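Local atomic coordinates of aromatic amino acid exporter YddG (Starkeya novella, PDB entry 5I20), a protein that exports a broad range of amino acids, including threonine, methionine, lysine and glutamate, across the bacterial inner membrane. Residues 33-37 and 192-196; 72-76 and 188-192; 88-93 and 148-153; 92-97 and 139-145; 170-176 and 231-237. All blocks are in the same frame, centred on the assembly; numbering follows the deposited sequence.

Interaction 1 (33-37 and 192-196); sequences FLLTA and SALCH
The ring of Phe-33 lies flat against Cys-195. CB of Cys-195 sits over the ring centre as a CH-pi contact, 3.6 Å from the centroid of Phe-33. SG is over the same face but farther out, 4.3 Å from that centroid, which makes a Cys sulfur-aromatic contact. A second face contact runs the other way across the interface. CD1 of Leu-34 stands over the imidazole of His-196, 3.8 Å from its centroid and almost on the ring normal. His-196 has CG anti to its backbone N (chi1 171°), and this swings the imidazole across to Leu-34, where CB of Leu-34 also comes within 3.3 Å of ND1 of His-196. Ser-192 packs between these helices where they are close. Its CB is 3.5 Å from O of Phe-33, and its OG lies 3.3 Å from CG2 of Thr-36. CG2 is a methyl, so this approach is packing; the hydroxyl itself is hydrogen-bonded to O of Thr-188. Ala-37 adds its methyl against Ala-193. The two transmembrane segments run nearly antiparallel, with axes 7.9 Å apart at an angle of 152°. Helix 65-88 lies alongside: Phe-80 and Phe-83 touch Phe-33, and Phe-76 touches Cys-195.

Interaction 2 (72-76 and 188-192); sequences IGGLF and TAALS
Phe-76, Thr-188 and Leu-191 bury the most surface here. The ring of Phe-76 takes Leu-191 on one face. CB of Leu-191 lies 4.0 Å from the ring centroid of Phe-76, a CH-pi contact tilted 27° from the ring normal. CD1 of Leu-191 is above the same ring but displaced toward its rim, and it goes on to meet CG2 of Ile-72 at 3.7 Å. The Leu-191 side chain crosses those of Phe-76 and Ile-72 at about a right angle. Phe-76 reaches across because its CG is anti to the backbone N (chi1 179°).

This is packing between two transmembrane helices, 65-88 and 181-199, one from the N-terminal and one from the C-terminal EamA domain of this DMT-superfamily transporter. The short segments cross at 58°, with axes 10.1 Å apart. Side chains fill that distance, and no hydrogen bond passes between the segments.

Thr-188 meets the root of the Phe-76 side chain. Its CG2 is 3.8 Å from CB of Phe-76, while its OG1 lies 3.5 Å from CB of Leu-75. This hydroxyl is hydrogen-bonded to O of Phe-184, one turn back on its own helix. O of Thr-188 accepts two bonds, from N and OG of Ser-192, which arrive from opposite faces of the carbonyl plane. The OG bond is 2.7 Å long. It holds the Ser-192 hydroxyl at the edge of the Phe-76 ring, close to its plane.

Interaction 3 (88-93 and 148-153); sequences LAPPAE and EYVPGY
Tyr-149 and Pro-90 meet with the proline edge pressed on the aromatic face. From its root, the Tyr-149 side chain starts beside Ala-89: CB of Tyr-149 is 4.1 Å from CB of Ala-89. CG lies 3.5 Å from CD of Pro-90. CD1 turns toward the backbone and comes 3.4 Å from O of Leu-88. Along the other edge of the ring, CD2 and CE2 meet both CD and CG of Pro-90. CE1 and CZ also lie against CD of Pro-90. The whole ring is centred on Pro-90 CD, which lies 3.4 Å from the centroid and 9° off the ring normal, a CH-pi contact. Glu-148 covers the opposite face with its CG, so the ring is held between the proline and its own chain neighbour.

The contact is on the periplasmic side of the membrane. It joins the turn between helices 65-88 and 91-98, where Pro-90 is the N-cap residue, to the start of helix 150-169. Gly-152 lies close to this turn, its CA 3.6 Å from CB of Leu-88 and 3.7 Å from CB of Ala-89. CD1 of Leu-88 passes on to CB of Pro-151.

Tyr-153 lies alongside Glu-93, both side chains pointing the same way. CE1 of Tyr-153 is 3.6 Å from CB of Glu-93. Its OH gives a weak 3.4 Å hydrogen bond to OE2 of Glu-93, and is also hydrogen-bonded to N of Ala-146. The ring of Tyr-153 has O of Tyr-149 over the centre of one face.

Interaction 4 (92-97 and 139-145); sequences AEAGLV and RAGGFGF
Apolar packing of a periplasmic loop on the first turns of a transmembrane helix makes up this surface contact. The loop joins helices 119-136 and 150-169, and the helix is 91-98. No hydrogen bond runs between the two segments. The ring of Phe-145 lies against the Glu-93 side chain: CG of Glu-93 stands over the ring centre, 3.5 Å from the centroid of Phe-145 and 12° off the normal. Bent at chi2 (114°), the Glu-93 chain then carries its carboxylate past the ring toward Gly-144. There OE2 of Glu-93 is 3.1 Å from O of Gly-144, a pair of acceptors and not a bond. Phe-143 sits beside Leu-96 and Ala-92. Its CE2 is 3.5 Å from CD2 of Leu-96, and the methyl of Ala-92 lies at its ring edge, 3.9 Å from CE1 of Phe-143. The same methyl covers one face of the Arg-139 guanidinium, off centre, with CB of Ala-92 3.6 Å from CD of Arg-139. CG2 of Val-97 touches the edge of the Phe-145 ring. Beyond the loop, Leu-96 packs on Val-133 and Leu-136 of helix 119-136, and Val-97 on Ala-156 and Ala-157 of helix 150-169.

Interaction 5 (170-176 and 231-237); sequences SRRFARV and GMKRGDV
Lys-233 and Arg-171 each reach across to a backbone carbonyl of the other segment. NZ of Lys-233 gives a 2.6 Å hydrogen bond to O of Val-176, from above the carbonyl plane. It also forms a salt bridge with OD2 of Asp-229, so the ammonium has a carbonyl on the loop and a carboxylate on its own helix. NE of Arg-171 donates a 2.9 Å hydrogen bond to O of Met-232. This bond is nearly straight, at 167°, and the oxygen lies in the guanidinium plane. The Arg-171 chain bends at chi3 (-67°), which turns the guanidinium to the carbonyls of the last turn of the helix. One face of that group has O of Lys-233 above it, toward the rim. CG2 of Val-237 packs 3.8 Å from NE of Arg-171.

The aliphatic part of Lys-233 is extended and runs along the 170-176 loop. Its CG lies 3.3 Å from O of Ser-170, and its CD is 3.8 Å from CA of Ala-174. CE then passes 3.2 Å from O of Phe-173. This loop makes two overlapping type I beta turns, 171-174 and 173-176. At the start of this segment, CB of Ser-170 meets CB of Met-232 at 3.9 Å.

The contact is at the cytoplasmic surface, between the loop after helix 150-169 and the end of helix 224-234. Helix C-terminal carbonyls carry partial negative charge. The position of the Arg-171 guanidinium beside them is therefore probably favourable; its NH1 also has a long, weak ion pair with Glu-115. The Lys-233 ammonium is probably steadied by O of Val-176 and Asp-229.

From the N terminus, helix 32-53 opens the longest loop, which interaction 1 closes on helix 181-199. Helix 65-88 opens the next, closed by interaction 2 on the same helix; the two contacts share Ser-192 and touch. Interactions 3 and 4 both start on helix 91-98 or the turn before it, and nest inside these loops. Interaction 4 closes on the periplasmic loop 139-145, and interaction 3 a little later at the start of helix 150-169. Interaction 5 opens after both have closed and crosses interactions 1 and 2. It joins cytoplasmic ends, its centre about 32 Å from that of interaction 3. Interactions 1, 2 and 3 tie the two EamA domains together.

Interaction 1 (33-37 and 192-196)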
# COMPACT_ATOMS: atom_id res chain seq x y z
N PHE A 33 13.35 -3.57 -8.72
CA PHE A 33 13.41 -4.96 -8.26
C PHE A 33 14.53 -5.20 -7.27
O PHE A 33 14.36 -5.91 -6.28
CB PHE A 33 13.54 -5.91 -9.45
CG PHE A 33 12.23 -6.30 -10.07
CD1 PHE A 33 11.30 -7.02 -9.34
CD2 PHE A 33 11.94 -5.95 -11.37
CE1 PHE A 33 10.09 -7.38 -9.90
CE2 PHE A 33 10.73 -6.31 -11.94
CZ PHE A 33 9.80 -7.02 -11.20
N LEU A 34 15.70 -4.61 -7.54
CA LEU A 34 16.81 -4.70 -6.61
C LEU A 34 16.46 -4.00 -5.30
O LEU A 34 16.78 -4.48 -4.22
CB LEU A 34 18.08 -4.08 -7.20
CG LEU A 34 19.32 -4.19 -6.32
CD1 LEU A 34 19.71 -5.65 -6.11
CD2 LEU A 34 20.48 -3.40 -6.91
N LEU A 35 15.79 -2.85 -5.41
CA LEU A 35 15.38 -2.08 -4.25
C LEU A 35 14.36 -2.86 -3.43
O LEU A 35 14.35 -2.79 -2.20
CB LEU A 35 14.81 -0.72 -4.67
CG LEU A 35 14.54 0.31 -3.57
CD1 LEU A 35 15.83 0.71 -2.87
CD2 LEU A 35 13.83 1.53 -4.14
N THR A 36 13.52 -3.61 -4.13
CA THR A 36 12.53 -4.46 -3.49
C THR A 36 13.21 -5.62 -2.76
O THR A 36 12.89 -5.91 -1.60
CB THR A 36 11.52 -5.02 -4.52
OG1 THR A 36 10.82 -3.93 -5.13
CG2 THR A 36 10.52 -5.95 -3.86
N ALA A 37 14.15 -6.27 -3.44
CA ALA A 37 14.91 -7.37 -2.86
C ALA A 37 15.64 -6.95 -1.58
O ALA A 37 15.67 -7.70 -0.60
CB ALA A 37 15.91 -7.90 -3.88
N SER A 192 12.34 -11.18 -6.35
CA SER A 192 12.75 -9.87 -6.86
C SER A 192 14.24 -9.87 -7.19
O SER A 192 14.68 -9.15 -8.09
CB SER A 192 12.44 -8.77 -5.85
OG SER A 192 11.06 -8.75 -5.52
N ALA A 193 15.00 -10.67 -6.47
CA ALA A 193 16.42 -10.83 -6.74
C ALA A 193 16.62 -11.49 -8.10
O ALA A 193 17.51 -11.11 -8.86
CB ALA A 193 17.09 -11.65 -5.65
N LEU A 194 15.77 -12.47 -8.40
CA LEU A 194 15.82 -13.16 -9.69
C LEU A 194 15.44 -12.22 -10.83
O LEU A 194 16.11 -12.17 -11.85
CB LEU A 194 14.90 -14.38 -9.67
CG LEU A 194 14.89 -15.22 -10.95
CD1 LEU A 194 16.23 -15.91 -11.17
CD2 LEU A 194 13.76 -16.24 -10.91
N CYS A 195 14.35 -11.47 -10.63
CA CYS A 195 13.90 -10.50 -11.63
C CYS A 195 14.96 -9.42 -11.88
O CYS A 195 15.01 -8.83 -12.96
CB CYS A 195 12.59 -9.84 -11.19
SG CYS A 195 11.11 -10.84 -11.45
N HIS A 196 15.79 -9.17 -10.87
CA HIS A 196 16.88 -8.21 -11.00
C HIS A 196 17.94 -8.70 -11.98
O HIS A 196 18.18 -8.08 -13.02
CB HIS A 196 17.52 -7.94 -9.64
CG HIS A 196 18.78 -7.13 -9.72
ND1 HIS A 196 18.78 -5.77 -9.94
CD2 HIS A 196 20.08 -7.49 -9.61
CE1 HIS A 196 20.03 -5.33 -9.96
NE2 HIS A 196 20.84 -6.36 -9.76

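Interaction 2 (72-76 and 188-192)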
# COMPACT_ATOMS: atom_id res chain seq x y z
N ILE A 72 2.80 -14.82 -1.21
CA ILE A 72 3.79 -14.59 -2.26
C ILE A 72 3.12 -14.05 -3.51
O ILE A 72 3.62 -13.12 -4.14
CB ILE A 72 4.56 -15.88 -2.60
CG1 ILE A 72 5.26 -16.42 -1.35
CG2 ILE A 72 5.57 -15.63 -3.71
CD1 ILE A 72 5.90 -17.78 -1.55
N GLY A 73 1.98 -14.63 -3.86
CA GLY A 73 1.21 -14.15 -5.00
C GLY A 73 0.72 -12.73 -4.76
O GLY A 73 0.60 -11.94 -5.69
N GLY A 74 0.44 -12.41 -3.50
CA GLY A 74 -0.04 -11.09 -3.15
C GLY A 74 1.05 -10.05 -3.24
O GLY A 74 1.01 -9.16 -4.10
N LEU A 75 2.04 -10.17 -2.36
CA LEU A 75 3.10 -9.17 -2.26
C LEU A 75 3.92 -9.05 -3.54
O LEU A 75 4.15 -7.93 -4.02
CB LEU A 75 4.03 -9.50 -1.09
CG LEU A 75 3.38 -9.46 0.29
CD1 LEU A 75 4.44 -9.39 1.37
CD2 LEU A 75 2.41 -8.29 0.42
N PHE A 76 4.38 -10.16 -4.10
CA PHE A 76 5.19 -10.09 -5.31
C PHE A 76 4.36 -9.69 -6.52
O PHE A 76 4.82 -8.94 -7.38
CB PHE A 76 5.91 -11.41 -5.59
CG PHE A 76 6.74 -11.40 -6.84
CD1 PHE A 76 8.00 -10.82 -6.85
CD2 PHE A 76 6.25 -11.94 -8.02
CE1 PHE A 76 8.76 -10.79 -8.01
CE2 PHE A 76 7.01 -11.92 -9.18
CZ PHE A 76 8.27 -11.35 -9.18
N THR A 188 9.35 -12.92 -1.49
CA THR A 188 9.22 -11.84 -2.47
C THR A 188 10.59 -11.24 -2.79
O THR A 188 10.87 -10.91 -3.94
CB THR A 188 8.29 -10.72 -1.96
OG1 THR A 188 7.00 -11.27 -1.67
CG2 THR A 188 8.14 -9.63 -3.01
N ALA A 189 11.44 -11.12 -1.78
CA ALA A 189 12.79 -10.61 -1.98
C ALA A 189 13.61 -11.57 -2.83
O ALA A 189 14.39 -11.14 -3.69
CB ALA A 189 13.47 -10.37 -0.64
N ALA A 190 13.44 -12.86 -2.60
CA ALA A 190 14.16 -13.87 -3.37
C ALA A 190 13.77 -13.81 -4.84
O ALA A 190 14.62 -13.86 -5.73
CB ALA A 190 13.91 -15.26 -2.81
N LEU A 191 12.47 -13.70 -5.10
CA LEU A 191 11.96 -13.58 -6.46
C LEU A 191 12.39 -12.27 -7.11
O LEU A 191 12.77 -12.25 -8.28
CB LEU A 191 10.43 -13.70 -6.47
CG LEU A 191 9.84 -15.06 -6.13
CD1 LEU A 191 8.32 -14.98 -6.05
CD2 LEU A 191 10.27 -16.11 -7.14
N SER A 192 12.34 -11.18 -6.35
CA SER A 192 12.75 -9.87 -6.86
C SER A 192 14.24 -9.87 -7.19
O SER A 192 14.68 -9.15 -8.09
CB SER A 192 12.44 -8.77 -5.85
OG SER A 192 11.06 -8.75 -5.52

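Interaction 3 (88-93 and 148-153)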
# COMPACT_ATOMS: atom_id res chain seq x y z
N LEU A 88 5.60 1.16 -18.77
CA LEU A 88 4.75 1.28 -19.95
C LEU A 88 3.92 2.56 -19.96
O LEU A 88 3.32 2.91 -20.97
CB LEU A 88 3.82 0.07 -20.05
CG LEU A 88 4.51 -1.28 -20.28
CD1 LEU A 88 3.50 -2.41 -20.32
CD2 LEU A 88 5.33 -1.24 -21.56
N ALA A 89 3.91 3.25 -18.83
CA ALA A 89 3.05 4.42 -18.66
C ALA A 89 3.70 5.45 -17.75
O ALA A 89 4.44 5.10 -16.83
CB ALA A 89 1.70 4.00 -18.10
N PRO A 90 3.44 6.74 -18.01
CA PRO A 90 3.90 7.81 -17.12
C PRO A 90 3.41 7.60 -15.69
O PRO A 90 2.29 7.13 -15.49
CB PRO A 90 3.31 9.09 -17.75
CG PRO A 90 2.31 8.62 -18.76
CD PRO A 90 2.76 7.27 -19.20
N PRO A 91 4.25 7.95 -14.70
CA PRO A 91 4.03 7.66 -13.28
C PRO A 91 2.76 8.27 -12.70
O PRO A 91 2.16 7.67 -11.80
CB PRO A 91 5.26 8.28 -12.60
CG PRO A 91 6.29 8.34 -13.67
CD PRO A 91 5.54 8.63 -14.93
N ALA A 92 2.36 9.43 -13.19
CA ALA A 92 1.20 10.13 -12.65
C ALA A 92 -0.09 9.36 -12.91
O ALA A 92 -0.91 9.18 -12.02
CB ALA A 92 1.11 11.53 -13.22
N GLU A 93 -0.25 8.90 -14.15
CA GLU A 93 -1.44 8.15 -14.53
C GLU A 93 -1.39 6.72 -14.00
O GLU A 93 -2.42 6.13 -13.68
CB GLU A 93 -1.61 8.15 -16.05
CG GLU A 93 -2.14 9.47 -16.60
CD GLU A 93 -1.13 10.19 -17.46
OE1 GLU A 93 -0.74 11.32 -17.10
OE2 GLU A 93 -0.73 9.63 -18.50
N GLU A 148 -1.51 4.93 -26.20
CA GLU A 148 -0.26 4.18 -26.27
C GLU A 148 0.21 3.72 -24.89
O GLU A 148 1.07 2.86 -24.78
CB GLU A 148 0.83 5.01 -26.95
CG GLU A 148 1.10 6.37 -26.33
CD GLU A 148 0.22 7.46 -26.91
OE1 GLU A 148 -0.96 7.18 -27.22
OE2 GLU A 148 0.71 8.60 -27.05
N TYR A 149 -0.38 4.29 -23.84
CA TYR A 149 0.01 3.94 -22.48
C TYR A 149 -0.95 2.93 -21.84
O TYR A 149 -0.78 2.56 -20.68
CB TYR A 149 0.08 5.21 -21.62
CG TYR A 149 1.11 6.21 -22.09
CD1 TYR A 149 2.37 5.79 -22.50
CD2 TYR A 149 0.82 7.57 -22.13
CE1 TYR A 149 3.32 6.71 -22.94
CE2 TYR A 149 1.76 8.49 -22.57
CZ TYR A 149 3.01 8.05 -22.97
OH TYR A 149 3.94 8.96 -23.40
N VAL A 150 -1.94 2.49 -22.62
CA VAL A 150 -2.95 1.54 -22.14
C VAL A 150 -2.38 0.25 -21.52
O VAL A 150 -2.90 -0.21 -20.50
CB VAL A 150 -3.94 1.17 -23.28
CG1 VAL A 150 -4.75 -0.07 -22.93
CG2 VAL A 150 -4.86 2.34 -23.57
N PRO A 151 -1.32 -0.34 -22.12
CA PRO A 151 -0.75 -1.50 -21.43
C PRO A 151 -0.29 -1.20 -20.00
O PRO A 151 -0.39 -2.06 -19.13
CB PRO A 151 0.44 -1.89 -22.32
CG PRO A 151 0.02 -1.46 -23.67
CD PRO A 151 -0.73 -0.18 -23.46
N GLY A 152 0.20 0.02 -19.78
CA GLY A 152 0.63 0.43 -18.46
C GLY A 152 -0.53 0.64 -17.50
O GLY A 152 -0.43 0.32 -16.32
N TYR A 153 -1.63 1.17 -18.01
CA TYR A 153 -2.82 1.39 -17.19
C TYR A 153 -3.39 0.05 -16.73
O TYR A 153 -3.83 -0.09 -15.59
CB TYR A 153 -3.89 2.17 -17.96
CG TYR A 153 -3.42 3.48 -18.55
CD1 TYR A 153 -2.45 4.25 -17.92
CD2 TYR A 153 -3.97 3.96 -19.73
CE1 TYR A 153 -2.03 5.46 -18.47
CE2 TYR A 153 -3.56 5.16 -20.28
CZ TYR A 153 -2.60 5.91 -19.65
OH TYR A 153 -2.20 7.10 -20.21

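Interaction 4 (92-97 and 139-145)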
# COMPACT_ATOMS: atom_id res chain seq x y z
N ALA A 92 2.36 9.43 -13.19
CA ALA A 92 1.20 10.13 -12.65
C ALA A 92 -0.09 9.36 -12.91
O ALA A 92 -0.91 9.18 -12.02
CB ALA A 92 1.11 11.53 -13.22
N GLU A 93 -0.25 8.90 -14.15
CA GLU A 93 -1.44 8.15 -14.53
C GLU A 93 -1.39 6.72 -14.00
O GLU A 93 -2.42 6.13 -13.68
CB GLU A 93 -1.61 8.15 -16.05
CG GLU A 93 -2.14 9.47 -16.60
CD GLU A 93 -1.13 10.19 -17.46
OE1 GLU A 93 -0.74 11.32 -17.10
OE2 GLU A 93 -0.73 9.63 -18.50
N ALA A 94 -0.19 6.16 -13.91
CA ALA A 94 -0.01 4.83 -13.35
C ALA A 94 -0.36 4.82 -11.86
O ALA A 94 -1.01 3.89 -11.38
CB ALA A 94 1.42 4.34 -13.56
N GLY A 95 0.08 5.85 -11.15
CA GLY A 95 -0.20 5.98 -9.73
C GLY A 95 -1.67 6.17 -9.44
O GLY A 95 -2.19 5.64 -8.46
N LEU A 96 -2.35 6.94 -10.29
CA LEU A 96 -3.78 7.18 -10.12
C LEU A 96 -4.59 5.91 -10.36
O LEU A 96 -5.51 5.61 -9.60
CB LEU A 96 -4.26 8.28 -11.07
CG LEU A 96 -5.76 8.56 -10.98
CD1 LEU A 96 -6.14 9.01 -9.57
CD2 LEU A 96 -6.22 9.59 -12.00
N VAL A 97 -4.25 5.15 -11.40
CA VAL A 97 -4.97 3.92 -11.70
C VAL A 97 -4.76 2.91 -10.57
O VAL A 97 -5.72 2.31 -10.08
CB VAL A 97 -4.54 3.31 -13.05
CG1 VAL A 97 -5.14 1.92 -13.22
CG2 VAL A 97 -4.97 4.21 -14.19
N ARG A 139 -0.30 18.44 -10.74
CA ARG A 139 0.98 18.61 -11.42
C ARG A 139 0.86 19.60 -12.58
O ARG A 139 -0.24 19.87 -13.06
CB ARG A 139 1.51 17.27 -11.92
CG ARG A 139 0.61 16.61 -12.95
CD ARG A 139 1.00 15.16 -13.20
NE ARG A 139 2.38 15.02 -13.66
CZ ARG A 139 3.39 14.59 -12.90
NH1 ARG A 139 4.61 14.49 -13.41
NH2 ARG A 139 3.17 14.25 -11.63
N ALA A 140 2.00 20.12 -13.02
CA ALA A 140 2.04 21.15 -14.06
C ALA A 140 1.41 20.70 -15.37
O ALA A 140 0.64 21.44 -15.99
CB ALA A 140 3.47 21.60 -14.30
N GLY A 141 1.73 19.48 -15.79
CA GLY A 141 1.20 18.95 -17.03
C GLY A 141 -0.27 18.59 -16.97
O GLY A 141 -1.02 18.85 -17.90
N GLY A 142 -0.68 18.00 -15.85
CA GLY A 142 -2.06 17.55 -15.69
C GLY A 142 -2.21 16.09 -16.05
O GLY A 142 -1.21 15.37 -16.16
N PHE A 143 -3.44 15.64 -16.25
CA PHE A 143 -3.70 14.24 -16.59
C PHE A 143 -4.03 14.04 -18.06
O PHE A 143 -5.12 14.39 -18.52
CB PHE A 143 -4.83 13.68 -15.72
CG PHE A 143 -4.38 13.20 -14.38
CD1 PHE A 143 -3.10 12.72 -14.20
CD2 PHE A 143 -5.24 13.23 -13.29
CE1 PHE A 143 -2.67 12.27 -12.97
CE2 PHE A 143 -4.82 12.78 -12.05
CZ PHE A 143 -3.54 12.30 -11.89
N GLY A 144 -3.08 13.47 -18.80
CA GLY A 144 -3.28 13.18 -20.21
C GLY A 144 -3.19 11.70 -20.51
O GLY A 144 -2.12 11.17 -20.80
N PHE A 145 -4.33 11.02 -20.44
CA PHE A 145 -4.40 9.59 -20.73
C PHE A 145 -4.37 9.34 -22.23
O PHE A 145 -5.30 9.73 -22.95
CB PHE A 145 -5.65 8.97 -20.11
CG PHE A 145 -5.57 8.82 -18.61
CD1 PHE A 145 -5.82 9.90 -17.78
CD2 PHE A 145 -5.25 7.60 -18.04
CE1 PHE A 145 -5.75 9.77 -16.41
CE2 PHE A 145 -5.18 7.46 -16.67
CZ PHE A 145 -5.43 8.54 -15.85

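Interaction 5 (170-176 and 231-237)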
# COMPACT_ATOMS: atom_id res chain seq x y z
N SER A 170 -6.92 -11.60 3.24
CA SER A 170 -6.13 -11.82 4.44
C SER A 170 -7.01 -12.18 5.63
O SER A 170 -6.58 -12.91 6.53
CB SER A 170 -5.28 -10.59 4.76
OG SER A 170 -4.29 -10.39 3.77
N ARG A 171 -8.24 -11.67 5.65
CA ARG A 171 -9.16 -11.99 6.75
C ARG A 171 -9.52 -13.47 6.74
O ARG A 171 -9.78 -14.06 7.79
CB ARG A 171 -10.42 -11.13 6.68
CG ARG A 171 -11.44 -11.47 7.75
CD ARG A 171 -12.30 -10.28 8.12
NE ARG A 171 -11.53 -9.25 8.79
CZ ARG A 171 -11.94 -8.59 9.87
NH1 ARG A 171 -13.12 -8.86 10.41
NH2 ARG A 171 -11.16 -7.66 10.41
N ARG A 172 -9.53 -14.08 5.56
CA ARG A 172 -9.81 -15.50 5.43
C ARG A 172 -8.72 -16.32 6.13
O ARG A 172 -9.00 -17.38 6.70
CB ARG A 172 -9.91 -15.89 3.95
CG ARG A 172 -9.87 -17.39 3.67
CD ARG A 172 -10.30 -17.70 2.24
NE ARG A 172 -11.64 -18.28 2.19
CZ ARG A 172 -12.31 -18.54 1.07
NH1 ARG A 172 -11.76 -18.26 -0.11
NH2 ARG A 172 -13.52 -19.07 1.12
N PHE A 173 -7.50 -15.81 6.11
CA PHE A 173 -6.38 -16.46 6.78
C PHE A 173 -6.13 -15.85 8.15
O PHE A 173 -4.98 -15.74 8.58
CB PHE A 173 -5.11 -16.35 5.93
CG PHE A 173 -5.24 -16.96 4.56
CD1 PHE A 173 -5.05 -18.32 4.38
CD2 PHE A 173 -5.54 -16.18 3.46
CE1 PHE A 173 -5.17 -18.89 3.12
CE2 PHE A 173 -5.67 -16.74 2.20
CZ PHE A 173 -5.48 -18.09 2.03
N ALA A 174 -7.20 -15.47 8.84
CA ALA A 174 -7.09 -14.82 10.14
C ALA A 174 -6.40 -15.70 11.19
O ALA A 174 -5.82 -15.19 12.14
CB ALA A 174 -8.46 -14.39 10.63
N ARG A 175 -6.48 -17.02 11.01
CA ARG A 175 -5.81 -17.93 11.94
C ARG A 175 -4.29 -17.90 11.77
O ARG A 175 -3.55 -18.24 12.69
CB ARG A 175 -6.33 -19.36 11.75
N VAL A 176 -3.84 -17.48 10.58
CA VAL A 176 -2.41 -17.44 10.28
C VAL A 176 -1.72 -16.29 11.01
O VAL A 176 -2.11 -15.13 10.88
CB VAL A 176 -2.17 -17.29 8.76
CG1 VAL A 176 -0.68 -17.21 8.47
CG2 VAL A 176 -2.80 -18.45 8.01
N GLY A 231 -4.63 -5.31 10.92
CA GLY A 231 -5.84 -4.58 10.60
C GLY A 231 -6.78 -5.36 9.69
O GLY A 231 -7.99 -5.29 9.85
N MET A 232 -6.23 -6.10 8.73
CA MET A 232 -7.05 -6.84 7.79
C MET A 232 -7.71 -8.05 8.45
O MET A 232 -8.82 -8.44 8.07
CB MET A 232 -6.22 -7.31 6.59
CG MET A 232 -5.86 -6.21 5.59
SD MET A 232 -7.27 -5.39 4.80
CE MET A 232 -7.35 -3.86 5.73
N LYS A 233 -7.04 -8.63 9.44
CA LYS A 233 -7.51 -9.87 10.07
C LYS A 233 -8.40 -9.64 11.29
O LYS A 233 -9.20 -10.50 11.64
CB LYS A 233 -6.32 -10.74 10.46
CG LYS A 233 -5.61 -11.38 9.28
CD LYS A 233 -4.41 -12.20 9.73
CE LYS A 233 -3.72 -12.83 8.53
NZ LYS A 233 -2.41 -13.43 8.88
N ARG A 234 -8.24 -8.49 11.94
CA ARG A 234 -8.92 -8.23 13.20
C ARG A 234 -9.58 -6.86 13.26
O ARG A 234 -10.38 -6.59 14.15
CB ARG A 234 -7.94 -8.37 14.37
CG ARG A 234 -7.54 -9.79 14.71
CD ARG A 234 -6.08 -9.83 15.12
NE ARG A 234 -5.82 -10.78 16.19
CZ ARG A 234 -4.62 -11.02 16.70
NH1 ARG A 234 -3.56 -10.38 16.21
NH2 ARG A 234 -4.47 -11.90 17.68
N GLY A 235 -9.24 -6.00 12.31
CA GLY A 235 -9.77 -4.65 12.31
C GLY A 235 -10.94 -4.47 11.37
O GLY A 235 -11.54 -5.44 10.90
N ASP A 236 -11.28 -3.21 11.10
CA ASP A 236 -12.38 -2.88 10.22
C ASP A 236 -11.87 -2.67 8.79
O ASP A 236 -11.35 -1.60 8.46
CB ASP A 236 -13.10 -1.62 10.72
CG ASP A 236 -14.47 -1.44 10.09
OD1 ASP A 236 -14.67 -1.89 8.95
OD2 ASP A 236 -15.35 -0.85 10.75
N VAL A 237 -12.03 -3.69 7.96
CA VAL A 237 -11.53 -3.69 6.59
C VAL A 237 -12.13 -2.58 5.72
O VAL A 237 -11.42 -1.92 4.96
CB VAL A 237 -11.78 -5.04 5.90
CG1 VAL A 237 -11.33 -5.01 4.45
CG2 VAL A 237 -11.08 -6.16 6.65